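Local coordinates for protein CRISPR-associated endoribonuclease Cas2 (Streptococcus pyogenes serotype M1, PDB 4QR2) that probably acts as a metal-dependent endoribonuclease in CRISPR adaptive immunity, working as a homodimer that joins a Cas1 homodimer, at residues A24-D29 with V49-R54. Sequence-based numbering, arbitrary orientation.
Sequences AKLCVD and VDIKHR
The guanidinium of R54 carries methyl CD1 of L26 over one of its faces, 3.1 Å above the plane and not over the centre but nearer NH1. CD1 stands 3.2 Å from R54 NH1 and 3.5 Å from R54 CZ. D50 OD2 takes both NE and NH2 of the same group from out of the plane, displaced to the side opposite L26 CD1. It lies 2.8 Å from R54 NH2, in a salt bridge one helical turn back. Both N-H bonds to it are strongly bent and weak. NH2 also bonds to the hydroxyl of Y30. The salt bridge and the Y30 bond probably help to set the orientation of the flat group beside the leucine. The R54 chain bends at chi3 (-90°), which brings the guanidinium back toward D50.

The other L26 methyl, CD2, packs 3.7 Å from R54 CB. It also meets I51 more loosely, with CD2 4.4 Å from I51 CG2. L26 is buried, and L55 and I58 of helix 45-58 extend its apolar surroundings. I51 in turn packs on Y30 and V43. The contact thus joins the C-terminal end of helix 14-27 to the middle of helix 45-58. These two helices pack on the four-stranded antiparallel sheet, in the βαββαβ arrangement of the ferredoxin-like fold of Cas2.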
ATOM      1  N   ALA A  24      12.590   1.010   4.434  1.00 22.80           N
ATOM      2  CA  ALA A  24      12.005   0.378   5.639  1.00 26.11           C
ATOM      3  C   ALA A  24      12.731   0.821   6.858  1.00 28.39           C
ATOM      4  O   ALA A  24      12.075   1.077   7.861  1.00 27.17           O
ATOM      5  CB  ALA A  24      12.085  -1.166   5.530  1.00 25.01           C
ATOM      6  N   LYS A  25      14.072   0.888   6.795  1.00 24.74           N
ATOM      7  CA  LYS A  25      14.862   1.273   7.941  1.00 28.36           C
ATOM      8  C   LYS A  25      14.460   2.667   8.437  1.00 25.32           C
ATOM      9  O   LYS A  25      14.336   2.946   9.679  1.00 26.86           O
ATOM     10  CB  LYS A  25      16.341   1.221   7.613  1.00 31.77           C
ATOM     11  CG  LYS A  25      17.247   1.393   8.801  1.00 37.68           C
ATOM     12  CD  LYS A  25      18.688   1.291   8.350  1.00 43.12           C
ATOM     13  CE  LYS A  25      19.658   1.376   9.529  1.00 51.78           C
ATOM     14  NZ  LYS A  25      19.731   2.679  10.232  1.00 53.95           N
ATOM     15  N   LEU A  26      14.194   3.538   7.494  1.00 25.85           N
ATOM     16  CA  LEU A  26      13.748   4.885   7.815  1.00 25.75           C
ATOM     17  C   LEU A  26      12.357   4.898   8.405  1.00 25.54           C
ATOM     18  O   LEU A  26      12.172   5.540   9.459  1.00 27.15           O
ATOM     19  CB  LEU A  26      13.833   5.778   6.575  1.00 26.39           C
ATOM     20  CG  LEU A  26      13.169   7.168   6.649  1.00 28.55           C
ATOM     21  CD1 LEU A  26      13.790   7.951   7.705  1.00 33.76           C
ATOM     22  CD2 LEU A  26      13.414   7.930   5.357  1.00 30.94           C
ATOM     23  N   CYS A  27      11.410   4.190   7.742  1.00 22.48           N
ATOM     24  CA  CYS A  27      10.006   4.283   8.045  1.00 23.81           C
ATOM     25  C   CYS A  27       9.731   3.622   9.393  1.00 23.53           C
ATOM     26  O   CYS A  27       8.897   4.138  10.134  1.00 26.40           O
ATOM     27  CB  CYS A  27       9.125   3.725   7.028  1.00 25.75           C
ATOM     28  SG  CYS A  27       9.021   4.741   5.533  1.00 26.61           S
ATOM     29  N   VAL A  28      10.520   2.597   9.760  1.00 25.41           N
ATOM     30  CA  VAL A  28      10.218   1.886  11.012  1.00 27.29           C
ATOM     31  C   VAL A  28      10.721   2.658  12.199  1.00 29.08           C
ATOM     32  O   VAL A  28      10.507   2.255  13.357  1.00 29.25           O
ATOM     33  CB  VAL A  28      10.727   0.420  11.001  1.00 28.36           C
ATOM     34  CG1 VAL A  28      10.077  -0.375   9.873  1.00 25.57           C
ATOM     35  CG2 VAL A  28      12.232   0.303  10.993  1.00 31.44           C
ATOM     36  N   ASP A  29      11.475   3.736  11.954  1.00 25.47           N
ATOM     37  CA  ASP A  29      11.792   4.626  13.024  1.00 25.44           C
ATOM     38  C   ASP A  29      10.593   5.496  13.432  1.00 27.57           C
ATOM     39  O   ASP A  29      10.666   6.172  14.489  1.00 27.13           O
ATOM     40  CB  ASP A  29      12.938   5.541  12.636  1.00 27.02           C
ATOM     41  CG  ASP A  29      14.320   4.977  12.980  1.00 38.78           C
ATOM     42  OD1 ASP A  29      14.437   4.001  13.746  1.00 37.55           O
ATOM     43  OD2 ASP A  29      15.348   5.559  12.516  1.00 42.47           O
ATOM     44  N   VAL A  49       7.890  16.353   7.097  1.00 23.95           N
ATOM     45  CA  VAL A  49       8.733  17.113   6.146  1.00 26.58           C
ATOM     46  C   VAL A  49      10.114  16.435   6.052  1.00 28.39           C
ATOM     47  O   VAL A  49      10.649  16.211   4.963  1.00 28.07           O
ATOM     48  CB  VAL A  49       8.925  18.598   6.496  1.00 28.91           C
ATOM     49  CG1 VAL A  49       9.859  19.245   5.477  1.00 32.33           C
ATOM     50  CG2 VAL A  49       7.598  19.338   6.491  1.00 28.11           C
ATOM     51  N   ASP A  50      10.682  16.105   7.193  1.00 28.39           N
ATOM     52  CA  ASP A  50      12.008  15.442   7.214  1.00 30.36           C
ATOM     53  C   ASP A  50      12.019  14.108   6.589  1.00 25.43           C
ATOM     54  O   ASP A  50      12.885  13.803   5.727  1.00 27.42           O
ATOM     55  CB  ASP A  50      12.507  15.347   8.636  1.00 34.64           C
ATOM     56  CG  ASP A  50      13.974  14.951   8.686  1.00 39.41           C
ATOM     57  OD1 ASP A  50      14.822  15.452   7.885  1.00 36.54           O
ATOM     58  OD2 ASP A  50      14.256  14.115   9.519  1.00 38.82           O
ATOM     59  N   ILE A  51      11.047  13.292   6.934  1.00 25.63           N
ATOM     60  CA  ILE A  51      10.943  11.982   6.285  1.00 26.33           C
ATOM     61  C   ILE A  51      10.821  12.069   4.766  1.00 24.57           C
ATOM     62  O   ILE A  51      11.431  11.314   4.022  1.00 24.16           O
ATOM     63  CB  ILE A  51       9.817  11.201   6.907  1.00 29.11           C
ATOM     64  CG1 ILE A  51      10.154  10.908   8.346  1.00 32.34           C
ATOM     65  CG2 ILE A  51       9.606   9.871   6.202  1.00 33.54           C
ATOM     66  CD1 ILE A  51       8.897  10.536   9.107  1.00 35.13           C
ATOM     67  N   LYS A  52      10.001  12.965   4.251  1.00 23.93           N
ATOM     68  CA  LYS A  52       9.930  13.141   2.780  1.00 23.81           C
ATOM     69  C   LYS A  52      11.287  13.499   2.140  1.00 25.31           C
ATOM     70  O   LYS A  52      11.676  12.926   1.104  1.00 25.98           O
ATOM     71  CB  LYS A  52       8.918  14.236   2.429  1.00 26.47           C
ATOM     72  CG  LYS A  52       7.503  13.692   2.540  1.00 29.17           C
ATOM     73  CD  LYS A  52       6.446  14.647   2.061  1.00 34.39           C
ATOM     74  CE  LYS A  52       6.046  15.623   3.134  1.00 41.51           C
ATOM     75  NZ  LYS A  52       4.825  16.409   2.751  1.00 44.24           N
ATOM     76  N   HIS A  53      11.999  14.465   2.727  1.00 26.97           N
ATOM     77  CA  HIS A  53      13.331  14.801   2.207  1.00 28.71           C
ATOM     78  C   HIS A  53      14.262  13.574   2.189  1.00 27.83           C
ATOM     79  O   HIS A  53      14.943  13.363   1.222  1.00 29.07           O
ATOM     80  CB  HIS A  53      13.996  15.863   3.067  1.00 33.05           C
ATOM     81  CG  HIS A  53      13.357  17.221   2.954  1.00 40.30           C
ATOM     82  ND1 HIS A  53      13.575  18.223   3.873  1.00 44.74           N
ATOM     83  CD2 HIS A  53      12.523  17.749   2.015  1.00 47.68           C
ATOM     84  CE1 HIS A  53      12.923  19.314   3.510  1.00 45.20           C
ATOM     85  NE2 HIS A  53      12.288  19.065   2.375  1.00 43.44           N
ATOM     86  N   ARG A  54      14.253  12.808   3.264  1.00 25.50           N
ATOM     87  CA  ARG A  54      15.075  11.596   3.359  1.00 28.10           C
ATOM     88  C   ARG A  54      14.731  10.524   2.381  1.00 27.02           C
ATOM     89  O   ARG A  54      15.636   9.932   1.730  1.00 27.55           O
ATOM     90  CB  ARG A  54      15.153  11.094   4.805  1.00 29.82           C
ATOM     91  CG  ARG A  54      15.909  12.089   5.630  1.00 34.06           C
ATOM     92  CD  ARG A  54      16.427  11.512   6.889  1.00 41.32           C
ATOM     93  NE  ARG A  54      15.444  11.704   7.832  1.00 43.06           N
ATOM     94  CZ  ARG A  54      15.186  10.930   8.876  1.00 53.14           C
ATOM     95  NH1 ARG A  54      15.902   9.818   9.139  1.00 54.47           N
ATOM     96  NH2 ARG A  54      14.147  11.288   9.647  1.00 48.78           N
TER